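Local coordinates for protein dITP/XTP pyrophosphatase (Mycobacteroides abscessus, PDB 6WWD) that probably uses magnesium to hydrolyse non-canonical purine nucleoside triphosphates such as XTP, dITP and ITP to monophosphates and diphosphate, cleansing the nucleotide pool, at residues 1-6 against 26-31; 115-120 against 145-150. All coordinates share one frame; numbering follows the deposited sequence.

Interaction 1. Residues 1-6 against 26-31; sequences MKILVA and SGVELV
Five backbone hydrogen bonds, alternating between the two segments, join residues 1-6 to 26-31 as parallel neighbours in the central sheet. Glu29 uses both sides of its peptide: its N donates to Met1 O, and its O receives Ile3 N at 3.1 Å. Val31 repeats the pattern, its N reaching Ile3 O and its O taking Val5 N at 2.8 Å, nearly along the C=O axis (171°). At the N-terminal end the chain's first nitrogen, Met1 N, lies 2.6 Å from Gly27 O and also donates to a water. Gly27 turns the chain with a positive phi of 59°, a value that suits glycine.

Side chains alternate across the sheet. On one face Lys2 and the carboxylate arm of Glu29 run side by side; Glu29 CG takes the crowded position between its backbone N and carbonyl carbon (chi1 42°), which puts it against Lys2 CG. Lys2 CE lies 3.4 Å from Glu29 OE2, whereas Lys2 NZ is 4.7 Å from that oxygen. Beyond them Leu4 CD1 meets Val31 CG2 at 3.8 Å, crossing at about a right angle. On the other face Ile3 CD1 touches Val28 CG1 at 3.7 Å, and its CB rests near Leu30 CD2.

Strands 2-5 and 29-31 belong to a right-handed beta-alpha-beta unit whose helix 10-22 packs on the face bearing Ile3 and Leu30, Leu16 meeting Val5 and Leu30, and Leu20 meeting Val28. Beta-branched and leucine residues suit this helix-covered face; the long polar Lys2 and Glu29 suit the opposite one, where both are solvent-exposed. The chemistry implies a junction held chiefly by main-chain bonds, the Lys2–Glu29 attraction probably only a long-range electrostatic supplement.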
loop_
_atom_site.group_PDB
_atom_site.type_symbol
_atom_site.label_atom_id
_atom_site.label_comp_id
_atom_site.label_asym_id
_atom_site.label_seq_id
_atom_site.Cartn_x
_atom_site.Cartn_y
_atom_site.Cartn_z
ATOM N N MET D 1 -24.425 -23.569 -20.860
ATOM C CA MET D 1 -23.617 -22.357 -20.929
ATOM C C MET D 1 -22.129 -22.686 -20.813
ATOM O O MET D 1 -21.733 -23.482 -19.959
ATOM C CB MET D 1 -24.038 -21.389 -19.818
ATOM C CG MET D 1 -22.927 -20.493 -19.298
ATOM S SD MET D 1 -23.495 -19.331 -18.037
ATOM C CE MET D 1 -24.542 -18.247 -19.016
ATOM N N LYS D 2 -21.304 -22.067 -21.660
ATOM C CA LYS D 2 -19.862 -22.247 -21.596
ATOM C C LYS D 2 -19.228 -21.151 -20.755
ATOM O O LYS D 2 -19.618 -19.982 -20.848
ATOM C CB LYS D 2 -19.234 -22.266 -22.990
ATOM C CG LYS D 2 -19.538 -23.528 -23.791
ATOM C CD LYS D 2 -18.697 -23.578 -25.044
ATOM C CE LYS D 2 -19.336 -24.426 -26.122
ATOM N NZ LYS D 2 -18.830 -24.066 -27.480
ATOM N N ILE D 3 -18.263 -21.549 -19.925
ATOM C CA ILE D 3 -17.447 -20.649 -19.121
ATOM C C ILE D 3 -15.984 -20.954 -19.404
ATOM O O ILE D 3 -15.564 -22.114 -19.336
ATOM C CB ILE D 3 -17.738 -20.794 -17.611
ATOM C CG1 ILE D 3 -19.170 -20.352 -17.298
ATOM C CG2 ILE D 3 -16.695 -20.030 -16.777
ATOM C CD1 ILE D 3 -19.521 -20.412 -15.850
ATOM N N LEU D 4 -15.209 -19.927 -19.730
ATOM C CA LEU D 4 -13.780 -20.107 -19.946
ATOM C C LEU D 4 -13.039 -20.102 -18.604
ATOM O O LEU D 4 -13.169 -19.159 -17.809
ATOM C CB LEU D 4 -13.240 -19.011 -20.870
ATOM C CG LEU D 4 -11.722 -18.962 -21.066
ATOM C CD1 LEU D 4 -11.187 -20.204 -21.818
ATOM C CD2 LEU D 4 -11.331 -17.687 -21.794
ATOM N N VAL D 5 -12.274 -21.156 -18.336
ATOM C CA VAL D 5 -11.302 -21.132 -17.246
ATOM C C VAL D 5 -9.930 -20.811 -17.839
ATOM O O VAL D 5 -9.429 -21.550 -18.696
ATOM C CB VAL D 5 -11.294 -22.445 -16.452
ATOM C CG1 VAL D 5 -10.257 -22.361 -15.342
ATOM C CG2 VAL D 5 -12.685 -22.710 -15.873
ATOM N N ALA D 6 -9.342 -19.687 -17.421
ATOM C CA ALA D 6 -8.071 -19.209 -17.974
ATOM C C ALA D 6 -6.909 -20.038 -17.420
ATOM O O ALA D 6 -6.026 -19.562 -16.710
ATOM C CB ALA D 6 -7.872 -17.727 -17.687
ATOM N N SER D 26 -26.306 -26.357 -12.995
ATOM C CA SER D 26 -26.435 -27.327 -14.074
ATOM C C SER D 26 -26.145 -26.655 -15.409
ATOM O O SER D 26 -26.119 -25.427 -15.521
ATOM C CB SER D 26 -27.835 -27.953 -14.094
ATOM O OG SER D 26 -28.836 -26.963 -14.279
ATOM N N GLY D 27 -25.919 -27.483 -16.424
ATOM C CA GLY D 27 -25.779 -26.994 -17.790
ATOM C C GLY D 27 -24.661 -25.996 -18.001
ATOM O O GLY D 27 -24.856 -24.984 -18.687
ATOM N N VAL D 28 -23.488 -26.258 -17.428
ATOM C CA VAL D 28 -22.335 -25.370 -17.527
ATOM C C VAL D 28 -21.142 -26.216 -17.936
ATOM O O VAL D 28 -20.641 -27.012 -17.132
ATOM C CB VAL D 28 -22.050 -24.641 -16.208
ATOM C CG1 VAL D 28 -20.772 -23.836 -16.318
ATOM C CG2 VAL D 28 -23.216 -23.745 -15.839
ATOM N N GLU D 29 -20.680 -26.058 -19.174
ATOM C CA GLU D 29 -19.450 -26.717 -19.596
ATOM C C GLU D 29 -18.288 -25.734 -19.537
ATOM O O GLU D 29 -18.378 -24.612 -20.044
ATOM C CB GLU D 29 -19.551 -27.361 -20.984
ATOM C CG GLU D 29 -20.248 -26.585 -22.076
ATOM C CD GLU D 29 -20.693 -27.497 -23.226
ATOM O OE1 GLU D 29 -21.010 -28.690 -22.970
ATOM O OE2 GLU D 29 -20.723 -27.022 -24.386
ATOM N N LEU D 30 -17.228 -26.153 -18.864
ATOM C CA LEU D 30 -16.002 -25.390 -18.739
ATOM C C LEU D 30 -15.098 -25.713 -19.921
ATOM O O LEU D 30 -14.979 -26.872 -20.318
ATOM C CB LEU D 30 -15.304 -25.768 -17.440
ATOM C CG LEU D 30 -16.202 -25.652 -16.210
ATOM C CD1 LEU D 30 -15.403 -26.007 -14.977
ATOM C CD2 LEU D 30 -16.833 -24.262 -16.093
ATOM N N VAL D 31 -14.481 -24.684 -20.485
ATOM C CA VAL D 31 -13.524 -24.790 -21.576
ATOM C C VAL D 31 -12.240 -24.160 -21.066
ATOM O O VAL D 31 -12.270 -23.338 -20.145
ATOM C CB VAL D 31 -14.009 -24.118 -22.890
ATOM C CG1 VAL D 31 -15.412 -24.599 -23.260
ATOM C CG2 VAL D 31 -14.003 -22.600 -22.763
HETATM O O HOH W 1 -23.099 -25.595 -21.489
#

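Interaction 2. Residues 115-120 against 145-150; sequences ERRGAA and IARIPA
Where the antiparallel hairpin of strands 118-128 and 134-145 opens at its base, Arg117 reaches across to the chain leaving the second strand. Its CG stands anti to its own carbonyl carbon (chi1 -58°), and a bend at chi3 turns the guanidinium edge toward two successive carbonyls. NE donates almost straight to Ile145 O at 2.8 Å, with that oxygen in the guanidinium plane. NH2 reaches Ala146 O at 2.9 Å along a more bent path (138°), the oxygen tilted out of the plane. Arginine suits this buried place because its remaining nitrogen, NH1, donates to Leu109 O and Ile112 O, so one side chain serves four backbone carbonyls.

Arg147 crosses Arg117 at about a right angle. Its CG lies over one face of the Arg117 guanidinium, while Arg117 CD lies over a face of the Arg147 guanidinium, each displaced toward the edge of the group; the two planes are 40° apart. NH1 of Arg117 and NH1 of Arg147 come within 3.6 Å. This repulsion is probably eased by the carbonyls around Arg117 and by Asp114, which forms a salt bridge with Arg147 NE.

The backbones add a bond of their own, Ile145 N to Arg117 O at 2.9 Å. Two residues on from Arg117, the small Ala119 accepts the branched neighbour closely: its CB meets Ile145 CD1 at 3.5 Å.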
loop_
_atom_site.group_PDB
_atom_site.type_symbol
_atom_site.label_atom_id
_atom_site.label_comp_id
_atom_site.label_asym_id
_atom_site.label_seq_id
_atom_site.Cartn_x
_atom_site.Cartn_y
_atom_site.Cartn_z
ATOM N N GLU D 115 9.644 -12.057 14.886
ATOM C CA GLU D 115 8.465 -11.204 14.981
ATOM C C GLU D 115 8.163 -10.476 13.686
ATOM O O GLU D 115 7.012 -10.084 13.463
ATOM C CB GLU D 115 8.642 -10.181 16.106
ATOM C CG GLU D 115 9.056 -10.771 17.450
ATOM C CD GLU D 115 10.551 -11.038 17.556
ATOM O OE1 GLU D 115 10.925 -12.178 17.912
ATOM O OE2 GLU D 115 11.349 -10.111 17.286
ATOM N N ARG D 116 9.159 -10.297 12.821
ATOM C CA ARG D 116 8.988 -9.559 11.577
ATOM C C ARG D 116 9.039 -10.471 10.359
ATOM O O ARG D 116 9.122 -9.988 9.224
ATOM C CB ARG D 116 10.046 -8.461 11.501
ATOM C CG ARG D 116 9.983 -7.548 12.737
ATOM C CD ARG D 116 11.225 -6.688 12.919
ATOM N NE ARG D 116 11.631 -6.008 11.694
ATOM C CZ ARG D 116 12.835 -5.473 11.500
ATOM N NH1 ARG D 116 13.758 -5.523 12.461
ATOM N NH2 ARG D 116 13.116 -4.883 10.339
ATOM N N ARG D 117 8.966 -11.781 10.567
ATOM C CA ARG D 117 8.996 -12.731 9.472
ATOM C C ARG D 117 7.603 -13.097 8.964
ATOM O O ARG D 117 7.451 -14.145 8.339
ATOM C CB ARG D 117 9.770 -13.984 9.897
ATOM C CG ARG D 117 11.213 -13.710 10.337
ATOM C CD ARG D 117 11.957 -14.990 10.717
ATOM N NE ARG D 117 12.246 -15.783 9.518
ATOM C CZ ARG D 117 13.280 -15.587 8.705
ATOM N NH1 ARG D 117 14.172 -14.628 8.951
ATOM N NH2 ARG D 117 13.421 -16.359 7.644
ATOM N N GLY D 118 6.596 -12.253 9.212
ATOM C CA GLY D 118 5.232 -12.591 8.827
ATOM C C GLY D 118 5.058 -12.745 7.324
ATOM O O GLY D 118 5.704 -12.069 6.522
ATOM N N ALA D 119 4.131 -13.631 6.948
ATOM C CA ALA D 119 3.851 -13.946 5.553
ATOM C C ALA D 119 2.477 -14.604 5.449
ATOM O O ALA D 119 1.887 -15.003 6.450
ATOM C CB ALA D 119 4.927 -14.870 4.966
ATOM N N ALA D 120 2.014 -14.789 4.211
ATOM C CA ALA D 120 0.765 -15.493 3.935
ATOM C C ALA D 120 0.836 -16.182 2.575
ATOM O O ALA D 120 1.386 -15.627 1.620
ATOM C CB ALA D 120 -0.432 -14.536 3.955
ATOM N N ILE D 145 7.765 -16.972 7.804
ATOM C CA ILE D 145 8.804 -17.699 7.087
ATOM C C ILE D 145 9.750 -18.348 8.091
ATOM O O ILE D 145 10.273 -17.681 8.990
ATOM C CB ILE D 145 9.567 -16.773 6.126
ATOM C CG1 ILE D 145 8.590 -16.079 5.159
ATOM C CG2 ILE D 145 10.661 -17.555 5.384
ATOM C CD1 ILE D 145 7.670 -17.033 4.400
ATOM N N ALA D 146 9.985 -19.650 7.926
ATOM C CA ALA D 146 10.952 -20.349 8.756
ATOM C C ALA D 146 12.373 -19.854 8.484
ATOM O O ALA D 146 12.667 -19.193 7.483
ATOM C CB ALA D 146 10.884 -21.861 8.510
ATOM N N ARG D 147 13.275 -20.229 9.381
ATOM C CA ARG D 147 14.685 -19.926 9.212
ATOM C C ARG D 147 15.424 -21.032 8.487
ATOM O O ARG D 147 16.443 -20.763 7.847
ATOM C CB ARG D 147 15.333 -19.683 10.573
ATOM C CG ARG D 147 14.706 -18.517 11.258
ATOM C CD ARG D 147 15.551 -18.005 12.388
ATOM N NE ARG D 147 14.893 -16.858 13.003
ATOM C CZ ARG D 147 15.186 -15.593 12.730
ATOM N NH1 ARG D 147 16.145 -15.294 11.862
ATOM N NH2 ARG D 147 14.523 -14.624 13.336
ATOM N N ILE D 148 14.956 -22.273 8.606
ATOM C CA ILE D 148 15.500 -23.392 7.833
ATOM C C ILE D 148 14.357 -24.270 7.359
ATOM O O ILE D 148 13.361 -24.467 8.065
ATOM C CB ILE D 148 16.512 -24.230 8.660
ATOM C CG1 ILE D 148 15.856 -24.805 9.909
ATOM C CG2 ILE D 148 17.738 -23.404 9.032
ATOM C CD1 ILE D 148 16.738 -25.703 10.682
ATOM N N PRO D 149 14.495 -24.842 6.161
ATOM C CA PRO D 149 13.412 -25.678 5.624
ATOM C C PRO D 149 13.231 -26.952 6.433
ATOM O O PRO D 149 14.184 -27.496 6.985
ATOM C CB PRO D 149 13.880 -26.000 4.198
ATOM C CG PRO D 149 14.999 -25.014 3.919
ATOM C CD PRO D 149 15.639 -24.764 5.238
ATOM N N ALA D 150 11.985 -27.418 6.505
ATOM C CA ALA D 150 11.672 -28.687 7.146
ATOM C C ALA D 150 10.450 -29.293 6.474
ATOM O O ALA D 150 9.611 -28.579 5.923
ATOM C CB ALA D 150 11.439 -28.542 8.652
#

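How the interactions relate
Interaction 1 and interaction 2 reach the same mixed sheet but on opposite sides of the chain's centre, their own centres 39 Å apart and their nearest atoms about 20 Å apart. Strand 67-77 lies between strands 2-5 and 118-128, pairing with both, so the two contacts share one sheet without touching. Strand 2-5 leads directly into the predicted substrate-binding residues that begin at Ser7, which is why the side chains of Val5 and Ser7 are only about 4 Å apart. In interaction 2 the neighbour is spatial: the side chain of Ile145 lies about 6 Å from that of Tyr157, also predicted to bind substrate. The predicted metal ligand and proton acceptor Asp72 lies about 12 Å from Val5, measured between side chains.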